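Local coordinates for protein aldose 1-epimerase (Escherichia coli, PDB 3NRE) that probably catalyses the interconversion of the alpha and beta anomers of aldose sugars such as galactose or glucose, at residues D15-I23 with D86-C94; S98-Y106 with R116-T124. All coordinates share one frame; numbering follows the deposited sequence. Where two conformers were deposited one is given.

Contact 1: D15-I23 with D86-C94; sequences DVSDQGGVI and DGWLGEWQC
The indole of W92 slides under the turn at G20 and G21, and this is where the contact is tightest. The CA of G21 sits 3.8 Å from the centroid of the five-membered ring, 5° off its normal, a CH-pi contact over the face; a CB on G21 would run into CE2 of W92. G20 is just as closely held: its CA lies 3.4 Å from the O of W88, and a side chain there would strike that same oxygen. The ring is kept from turning by its own NE1, which gives a hydrogen bond in the ring plane to G87 O. G90 N reaches that oxygen from the opposite face of its carbonyl. Two backbone bonds lock the loops together, W92 N to D18 O at 2.8 Å and G20 N to G90 O at 2.7 Å.

The outer side is looser and more polar. Q19, bent at chi2 (-60°), donates from NE2 to OE1 of the exposed E91 at 3.0 Å in one of two E91 conformers, perhaps only part-time; the same NE2 donates to D18 OD1 from above the carboxylate plane. Cut back to an alanine, Q19 would lose its amide, and D18 OD1, with E91 OE1 in this conformer, would probably miss that donor. D18 OD1 also accepts from T3 N. Further in, W92 rests on L104, V117 and Q119, so the turn joining strands 12-17 and 22-28 is pinned beside strands 101-109 and 114-123.

Contact 2: S98-Y106 with R116-T124; sequences SDDSLCLVY and RVSQAFHLT
L102 and F121 face each other as a hydrogen-bonded pair near one end of this antiparallel ladder. F121 N donates to L102 O at 2.8 Å, and L102 N returns the bond to F121 O. The same exchange repeats at L104 with Q119 and at Y106 with V117, while L123 N to D100 O, 3.0 Å, closes the end nearer L102. The strand directions differ by 164°.

From CB outward, F121 meets a succession of partners. Its CB passes 3.9 Å from L102 O. With CG anti to the carbonyl carbon (chi1 -61°), the ring lies alongside L102, both side chains pointing the same way. CD1 keeps L102 O at the ring edge, in plane, and touches L102 CD2 at 4.0 Å; one atom further, CE1 comes to 4.3 Å from L104 CD1. Past these leucines the phenyl packs on L14 and V16 of strand 12-17. At the other end of this face CG1 of V117 meets CB of Y106 at 3.9 Å and approaches the edge of the tyrosine ring.

The face bearing S101, C103, V105, S118, A120 and H122 has smaller or more polar groups: V105 CG1 packs on S118 CB, and H122 turns CD2 to 3.4 Å from D100 O. A water bridges D100 OD2 and L123 O beside the last rung. The pair is a beta hairpin within a large antiparallel sheet, flanked by strand 93-97 next to 101-109 and by strand 127-136 next to 114-123; strands 4-9 and 12-17 cover the L102, L104 and F121 face.

How the contacts relate
The centres of contacts 1 and 2 lie about 11 Å apart, on the same side of the chain's centre, and along the chain contact 1 closes before contact 2 opens. Strand 93-97, where contact 1 ends, is the neighbour of strand 101-109 in one antiparallel sheet, and Q93 O probably bonds to V105 N, 2.8 Å away. A second probable bond, from Q119 NE2 to G21 O at 2.9 Å, ties the hairpin to the glycine turn, and W92 packs on Y106. Together they fasten the small N-terminal sheet, through strands 12-17 and 22-28, against one face of the large sheet of this all-beta epimerase fold, near its 93-97 edge.

Contact 1: D15-I23 with D86-C94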
loop_
_atom_site.group_PDB
_atom_site.type_symbol
_atom_site.label_atom_id
_atom_site.label_comp_id
_atom_site.label_asym_id
_atom_site.label_seq_id
_atom_site.Cartn_x
_atom_site.Cartn_y
_atom_site.Cartn_z
ATOM N N ASP A 15 5.882 -3.847 -15.097
ATOM C CA ASP A 15 6.579 -5.088 -14.726
ATOM C C ASP A 15 6.117 -5.517 -13.325
ATOM O O ASP A 15 6.022 -4.679 -12.424
ATOM C CB ASP A 15 8.093 -4.849 -14.669
ATOM C CG ASP A 15 8.758 -4.820 -16.039
ATOM O OD1 ASP A 15 8.078 -5.019 -17.091
ATOM O OD2 ASP A 15 10.017 -4.661 -16.076
ATOM N N VAL A 16 5.857 -6.820 -13.145
ATOM C CA VAL A 16 5.370 -7.376 -11.879
ATOM C C VAL A 16 6.171 -8.615 -11.552
ATOM O O VAL A 16 6.444 -9.406 -12.442
ATOM C CB VAL A 16 3.877 -7.791 -11.936
ATOM C CG1 VAL A 16 3.402 -8.396 -10.610
ATOM C CG2 VAL A 16 2.990 -6.611 -12.360
ATOM N N SER A 17 6.546 -8.782 -10.284
ATOM C CA SER A 17 7.290 -9.942 -9.846
ATOM C C SER A 17 6.441 -10.866 -9.012
ATOM O O SER A 17 5.632 -10.387 -8.207
ATOM C CB SER A 17 8.488 -9.487 -8.981
ATOM O OG SER A 17 9.139 -10.578 -8.386
ATOM N N ASP A 18 6.702 -12.165 -9.137
ATOM C CA ASP A 18 6.072 -13.150 -8.235
ATOM C C ASP A 18 6.634 -13.100 -6.812
ATOM O O ASP A 18 6.098 -13.758 -5.930
ATOM C CB ASP A 18 6.125 -14.579 -8.763
ATOM C CG ASP A 18 7.561 -15.111 -9.021
ATOM O OD1 ASP A 18 8.567 -14.416 -8.770
ATOM O OD2 ASP A 18 7.635 -16.268 -9.540
ATOM N N GLN A 19 7.743 -12.391 -6.590
ATOM C CA GLN A 19 8.321 -12.247 -5.255
ATOM C C GLN A 19 7.550 -11.124 -4.568
ATOM O O GLN A 19 7.761 -9.924 -4.851
ATOM C CB GLN A 19 9.804 -11.887 -5.313
ATOM C CG GLN A 19 10.608 -12.874 -6.077
ATOM C CD GLN A 19 10.572 -14.279 -5.516
ATOM O OE1 GLN A 19 11.094 -14.522 -4.425
ATOM N NE2 GLN A 19 9.992 -15.229 -6.267
ATOM N N GLY A 20 6.611 -11.499 -3.712
ATOM C CA GLY A 20 5.812 -10.510 -3.008
ATOM C C GLY A 20 4.609 -9.948 -3.763
ATOM O O GLY A 20 3.929 -9.069 -3.289
ATOM N N GLY A 21 4.406 -10.355 -5.009
ATOM C CA GLY A 21 3.376 -9.769 -5.808
ATOM C C GLY A 21 3.579 -8.285 -6.063
ATOM O O GLY A 21 2.638 -7.516 -6.123
ATOM N N VAL A 22 4.838 -7.911 -6.195
ATOM C CA VAL A 22 5.222 -6.525 -6.257
ATOM C C VAL A 22 5.289 -6.013 -7.688
ATOM O O VAL A 22 5.656 -6.728 -8.622
ATOM C CB VAL A 22 6.547 -6.266 -5.552
ATOM C CG1 VAL A 22 6.486 -6.756 -4.084
ATOM C CG2 VAL A 22 7.774 -6.909 -6.317
ATOM N N ILE A 23 4.924 -4.758 -7.849
ATOM C CA ILE A 23 5.228 -4.050 -9.102
ATOM C C ILE A 23 6.701 -3.695 -9.070
ATOM O O ILE A 23 7.186 -3.175 -8.059
ATOM C CB ILE A 23 4.401 -2.775 -9.240
ATOM C CG1 ILE A 23 2.924 -3.160 -9.270
ATOM C CG2 ILE A 23 4.699 -2.036 -10.553
ATOM C CD1 ILE A 23 1.945 -1.988 -9.351
ATOM N N ASP A 86 1.479 -10.759 5.177
ATOM C CA ASP A 86 2.432 -11.740 4.643
ATOM C C ASP A 86 2.606 -11.688 3.135
ATOM O O ASP A 86 3.549 -12.251 2.625
ATOM C CB ASP A 86 2.020 -13.160 5.017
ATOM C CG ASP A 86 1.371 -13.224 6.390
ATOM O OD1 ASP A 86 2.105 -13.071 7.432
ATOM O OD2 ASP A 86 0.111 -13.399 6.394
ATOM N N GLY A 87 1.657 -11.112 2.433
ATOM C CA GLY A 87 1.701 -11.141 0.983
ATOM C C GLY A 87 2.987 -10.605 0.386
ATOM O O GLY A 87 3.611 -11.231 -0.495
ATOM N N TRP A 88 3.393 -9.448 0.884
ATOM C CA TRP A 88 4.610 -8.806 0.403
ATOM C C TRP A 88 5.896 -9.612 0.582
ATOM O O TRP A 88 6.905 -9.267 -0.025
ATOM C CB TRP A 88 4.766 -7.399 1.017
ATOM C CG TRP A 88 5.036 -7.375 2.514
ATOM C CD1 TRP A 88 4.376 -8.074 3.508
ATOM C CD2 TRP A 88 5.999 -6.563 3.171
ATOM N NE1 TRP A 88 4.900 -7.720 4.734
ATOM C CE2 TRP A 88 5.896 -6.811 4.550
ATOM C CE3 TRP A 88 6.909 -5.607 2.727
ATOM C CZ2 TRP A 88 6.677 -6.144 5.485
ATOM C CZ3 TRP A 88 7.699 -4.951 3.647
ATOM C CH2 TRP A 88 7.601 -5.230 5.015
ATOM N N LEU A 89 5.895 -10.631 1.461
ATOM C CA LEU A 89 7.031 -11.451 1.753
ATOM C C LEU A 89 6.967 -12.854 1.108
ATOM O O LEU A 89 7.906 -13.637 1.233
ATOM C CB LEU A 89 7.176 -11.627 3.266
ATOM C CG LEU A 89 7.285 -10.328 4.061
ATOM C CD1 LEU A 89 7.360 -10.672 5.559
ATOM C CD2 LEU A 89 8.494 -9.572 3.610
ATOM N N GLY A 90 5.846 -13.181 0.527
ATOM C CA GLY A 90 5.605 -14.555 0.010
ATOM C C GLY A 90 5.845 -14.678 -1.473
ATOM O O GLY A 90 5.952 -13.670 -2.207
ATOM N N GLU A 91 5.965 -15.903 -1.931
ATOM C CA GLU A 91 6.104 -16.144 -3.356
ATOM C C GLU A 91 4.738 -16.472 -3.967
ATOM O O GLU A 91 4.036 -17.377 -3.493
ATOM C CB GLU A 91 7.093 -17.273 -3.617
ATOM C CG GLU A 91 8.537 -16.939 -3.283
ATOM C CD GLU A 91 9.476 -17.986 -3.853
ATOM O OE1 GLU A 91 9.707 -17.961 -5.085
ATOM O OE2 GLU A 91 9.952 -18.841 -3.071
ATOM N N TRP A 92 4.353 -15.730 -5.005
ATOM C CA TRP A 92 3.030 -15.865 -5.613
ATOM C C TRP A 92 3.135 -16.733 -6.854
ATOM O O TRP A 92 4.253 -16.955 -7.385
ATOM C CB TRP A 92 2.488 -14.493 -5.985
ATOM C CG TRP A 92 2.244 -13.552 -4.813
ATOM C CD1 TRP A 92 3.139 -13.186 -3.829
ATOM C CD2 TRP A 92 1.013 -12.853 -4.517
ATOM N NE1 TRP A 92 2.544 -12.298 -2.966
ATOM C CE2 TRP A 92 1.240 -12.093 -3.346
ATOM C CE3 TRP A 92 -0.257 -12.799 -5.116
ATOM C CZ2 TRP A 92 0.259 -11.284 -2.793
ATOM C CZ3 TRP A 92 -1.226 -12.042 -4.551
ATOM C CH2 TRP A 92 -0.949 -11.244 -3.404
ATOM N N GLN A 93 1.978 -17.224 -7.325
ATOM C CA GLN A 93 1.898 -18.029 -8.531
ATOM C C GLN A 93 1.069 -17.299 -9.557
ATOM O O GLN A 93 0.009 -16.764 -9.258
ATOM C CB GLN A 93 1.261 -19.372 -8.202
ATOM C CG GLN A 93 2.209 -20.362 -7.486
ATOM C CD GLN A 93 2.436 -20.071 -5.998
ATOM O OE1 GLN A 93 3.607 -19.965 -5.554
ATOM N NE2 GLN A 93 1.331 -19.943 -5.203
ATOM N N CYS A 94 1.496 -17.360 -10.809
ATOM C CA CYS A 94 0.739 -16.745 -11.892
ATOM C C CYS A 94 -0.359 -17.715 -12.380
ATOM O O CYS A 94 -0.049 -18.855 -12.673
ATOM C CB CYS A 94 1.712 -16.343 -13.035
ATOM S SG CYS A 94 0.895 -15.708 -14.473
HETATM O O HOH W 1 4.929 -17.093 -10.664
#

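Contact 2: S98-Y106 with R116-T124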
loop_
_atom_site.group_PDB
_atom_site.type_symbol
_atom_site.label_atom_id
_atom_site.label_comp_id
_atom_site.label_asym_id
_atom_site.label_seq_id
_atom_site.Cartn_x
_atom_site.Cartn_y
_atom_site.Cartn_z
ATOM N N SER A 98 -1.706 -12.048 -19.987
ATOM C CA SER A 98 -1.945 -11.662 -21.361
ATOM C C SER A 98 -1.199 -10.375 -21.634
ATOM O O SER A 98 -0.484 -9.878 -20.765
ATOM C CB SER A 98 -3.451 -11.469 -21.612
ATOM O OG SER A 98 -3.874 -10.201 -21.156
ATOM N N ASP A 99 -1.351 -9.827 -22.829
ATOM C CA ASP A 99 -0.633 -8.609 -23.154
ATOM C C ASP A 99 -0.885 -7.438 -22.198
ATOM O O ASP A 99 0.046 -6.707 -21.905
ATOM C CB ASP A 99 -0.890 -8.190 -24.607
ATOM C CG ASP A 99 -0.196 -9.115 -25.605
ATOM O OD1 ASP A 99 0.722 -9.896 -25.202
ATOM O OD2 ASP A 99 -0.565 -9.038 -26.793
ATOM N N ASP A 100 -2.107 -7.298 -21.694
ATOM C CA ASP A 100 -2.470 -6.150 -20.851
ATOM C C ASP A 100 -3.106 -6.550 -19.515
ATOM O O ASP A 100 -3.665 -5.689 -18.834
ATOM C CB ASP A 100 -3.415 -5.207 -21.631
ATOM C CG ASP A 100 -4.715 -5.900 -22.089
ATOM O OD1 ASP A 100 -4.997 -7.043 -21.658
ATOM O OD2 ASP A 100 -5.456 -5.307 -22.914
ATOM N N SER A 101 -3.027 -7.833 -19.142
ATOM C CA SER A 101 -3.507 -8.305 -17.839
ATOM C C SER A 101 -2.669 -9.438 -17.218
ATOM O O SER A 101 -2.004 -10.236 -17.905
ATOM C CB SER A 101 -4.972 -8.761 -17.941
ATOM O OG SER A 101 -5.035 -10.031 -18.562
ATOM N N LEU A 102 -2.698 -9.478 -15.889
ATOM C CA LEU A 102 -1.970 -10.455 -15.111
ATOM C C LEU A 102 -2.775 -10.736 -13.841
ATOM O O LEU A 102 -3.379 -9.826 -13.268
ATOM C CB LEU A 102 -0.582 -9.877 -14.709
ATOM C CG LEU A 102 0.309 -10.798 -13.869
ATOM C CD1 LEU A 102 0.907 -11.922 -14.707
ATOM C CD2 LEU A 102 1.419 -9.993 -13.220
ATOM N N CYS A 103 -2.781 -11.994 -13.421
ATOM C CA CYS A 103 -3.323 -12.409 -12.143
ATOM C C CYS A 103 -2.369 -13.380 -11.428
ATOM O O CYS A 103 -1.885 -14.361 -11.999
ATOM C CB CYS A 103 -4.695 -13.066 -12.337
ATOM S SG CYS A 103 -5.476 -13.407 -10.735
ATOM N N LEU A 104 -2.047 -13.034 -10.180
ATOM C CA LEU A 104 -1.231 -13.822 -9.299
ATOM C C LEU A 104 -2.050 -14.221 -8.057
ATOM O O LEU A 104 -2.940 -13.485 -7.619
ATOM C CB LEU A 104 -0.065 -12.996 -8.780
ATOM C CG LEU A 104 0.817 -12.284 -9.792
ATOM C CD1 LEU A 104 1.890 -11.416 -9.096
ATOM C CD2 LEU A 104 1.473 -13.291 -10.732
ATOM N N VAL A 105 -1.696 -15.354 -7.478
ATOM C CA VAL A 105 -2.334 -15.844 -6.250
ATOM C C VAL A 105 -1.279 -16.246 -5.206
ATOM O O VAL A 105 -0.165 -16.672 -5.530
ATOM C CB VAL A 105 -3.310 -16.966 -6.534
ATOM C CG1 VAL A 105 -4.380 -16.527 -7.541
ATOM C CG2 VAL A 105 -2.598 -18.186 -7.062
ATOM N N TYR A 106 -1.625 -16.077 -3.939
ATOM C CA TYR A 106 -0.789 -16.489 -2.826
ATOM C C TYR A 106 -1.696 -17.143 -1.782
ATOM O O TYR A 106 -2.777 -16.630 -1.538
ATOM C CB TYR A 106 -0.084 -15.269 -2.229
ATOM C CG TYR A 106 0.703 -15.538 -0.973
ATOM C CD1 TYR A 106 1.802 -16.387 -0.969
ATOM C CD2 TYR A 106 0.333 -14.987 0.242
ATOM C CE1 TYR A 106 2.535 -16.662 0.221
ATOM C CE2 TYR A 106 1.048 -15.253 1.420
ATOM C CZ TYR A 106 2.141 -16.099 1.415
ATOM O OH TYR A 106 2.810 -16.359 2.570
ATOM N N ARG A 116 -6.293 -17.241 1.230
ATOM C CA ARG A 116 -5.863 -17.195 -0.172
ATOM C C ARG A 116 -6.134 -15.780 -0.682
ATOM O O ARG A 116 -7.162 -15.178 -0.381
ATOM C CB ARG A 116 -6.632 -18.236 -0.994
ATOM C CG ARG A 116 -6.395 -18.269 -2.498
ATOM C CD ARG A 116 -7.267 -19.388 -3.166
ATOM N NE ARG A 116 -7.108 -19.436 -4.626
ATOM C CZ ARG A 116 -6.378 -20.326 -5.312
ATOM N NH1 ARG A 116 -5.690 -21.285 -4.697
ATOM N NH2 ARG A 116 -6.352 -20.277 -6.646
ATOM N N VAL A 117 -5.199 -15.227 -1.436
ATOM C CA VAL A 117 -5.411 -13.905 -2.011
ATOM C C VAL A 117 -5.055 -13.939 -3.479
ATOM O O VAL A 117 -4.085 -14.589 -3.824
ATOM C CB VAL A 117 -4.651 -12.822 -1.242
ATOM C CG1 VAL A 117 -3.126 -13.185 -1.059
ATOM C CG2 VAL A 117 -4.796 -11.433 -1.890
ATOM N N SER A 118 -5.831 -13.219 -4.297
ATOM C CA SER A 118 -5.528 -12.960 -5.669
ATOM C C SER A 118 -5.226 -11.476 -5.857
ATOM O O SER A 118 -5.798 -10.601 -5.216
ATOM C CB SER A 118 -6.662 -13.449 -6.599
ATOM O OG SER A 118 -7.811 -12.666 -6.403
ATOM N N GLN A 119 -4.279 -11.189 -6.757
ATOM C CA GLN A 119 -3.980 -9.827 -7.151
ATOM C C GLN A 119 -4.009 -9.781 -8.677
ATOM O O GLN A 119 -3.176 -10.451 -9.301
ATOM C CB GLN A 119 -2.613 -9.383 -6.637
ATOM C CG GLN A 119 -2.462 -7.876 -6.676
ATOM C CD GLN A 119 -1.158 -7.374 -6.116
ATOM O OE1 GLN A 119 -0.998 -6.166 -5.915
ATOM N NE2 GLN A 119 -0.201 -8.269 -5.915
ATOM N N ALA A 120 -4.950 -8.996 -9.229
ATOM C CA ALA A 120 -5.123 -8.770 -10.663
ATOM C C ALA A 120 -4.660 -7.379 -11.070
ATOM O O ALA A 120 -4.919 -6.382 -10.403
ATOM C CB ALA A 120 -6.591 -8.955 -11.069
ATOM N N PHE A 121 -3.973 -7.324 -12.205
ATOM C CA PHE A 121 -3.449 -6.085 -12.764
ATOM C C PHE A 121 -4.041 -5.935 -14.162
ATOM O O PHE A 121 -4.059 -6.901 -14.906
ATOM C CB PHE A 121 -1.916 -6.198 -12.894
ATOM C CG PHE A 121 -1.190 -6.425 -11.586
ATOM C CD1 PHE A 121 -1.055 -7.691 -11.061
ATOM C CD2 PHE A 121 -0.604 -5.359 -10.913
ATOM C CE1 PHE A 121 -0.395 -7.911 -9.853
ATOM C CE2 PHE A 121 0.073 -5.560 -9.725
ATOM C CZ PHE A 121 0.200 -6.845 -9.219
ATOM N N HIS A 122 -4.430 -4.719 -14.532
ATOM C CA HIS A 122 -4.929 -4.424 -15.868
ATOM C C HIS A 122 -4.440 -3.070 -16.367
ATOM O O HIS A 122 -4.418 -2.102 -15.610
ATOM C CB HIS A 122 -6.439 -4.495 -15.838
ATOM C CG HIS A 122 -7.083 -4.402 -17.181
ATOM N ND1 HIS A 122 -7.915 -3.361 -17.532
ATOM C CD2 HIS A 122 -7.014 -5.214 -18.266
ATOM C CE1 HIS A 122 -8.336 -3.538 -18.775
ATOM N NE2 HIS A 122 -7.808 -4.658 -19.238
ATOM N N LEU A 123 -4.042 -3.006 -17.646
ATOM C CA LEU A 123 -3.580 -1.760 -18.262
ATOM C C LEU A 123 -4.511 -1.386 -19.372
ATOM O O LEU A 123 -4.884 -2.244 -20.171
ATOM C CB LEU A 123 -2.195 -1.919 -18.891
ATOM C CG LEU A 123 -0.976 -1.739 -18.036
ATOM C CD1 LEU A 123 0.263 -1.778 -18.935
ATOM C CD2 LEU A 123 -1.037 -0.414 -17.247
ATOM N N THR A 124 -4.896 -0.113 -19.415
ATOM C CA THR A 124 -5.464 0.470 -20.627
ATOM C C THR A 124 -4.462 1.509 -21.114
ATOM O O THR A 124 -3.332 1.521 -20.650
ATOM C CB THR A 124 -6.818 1.111 -20.369
ATOM O OG1 THR A 124 -6.634 2.232 -19.493
ATOM C CG2 THR A 124 -7.796 0.090 -19.783
HETATM O O HOH W 2 -6.723 -3.066 -22.129
#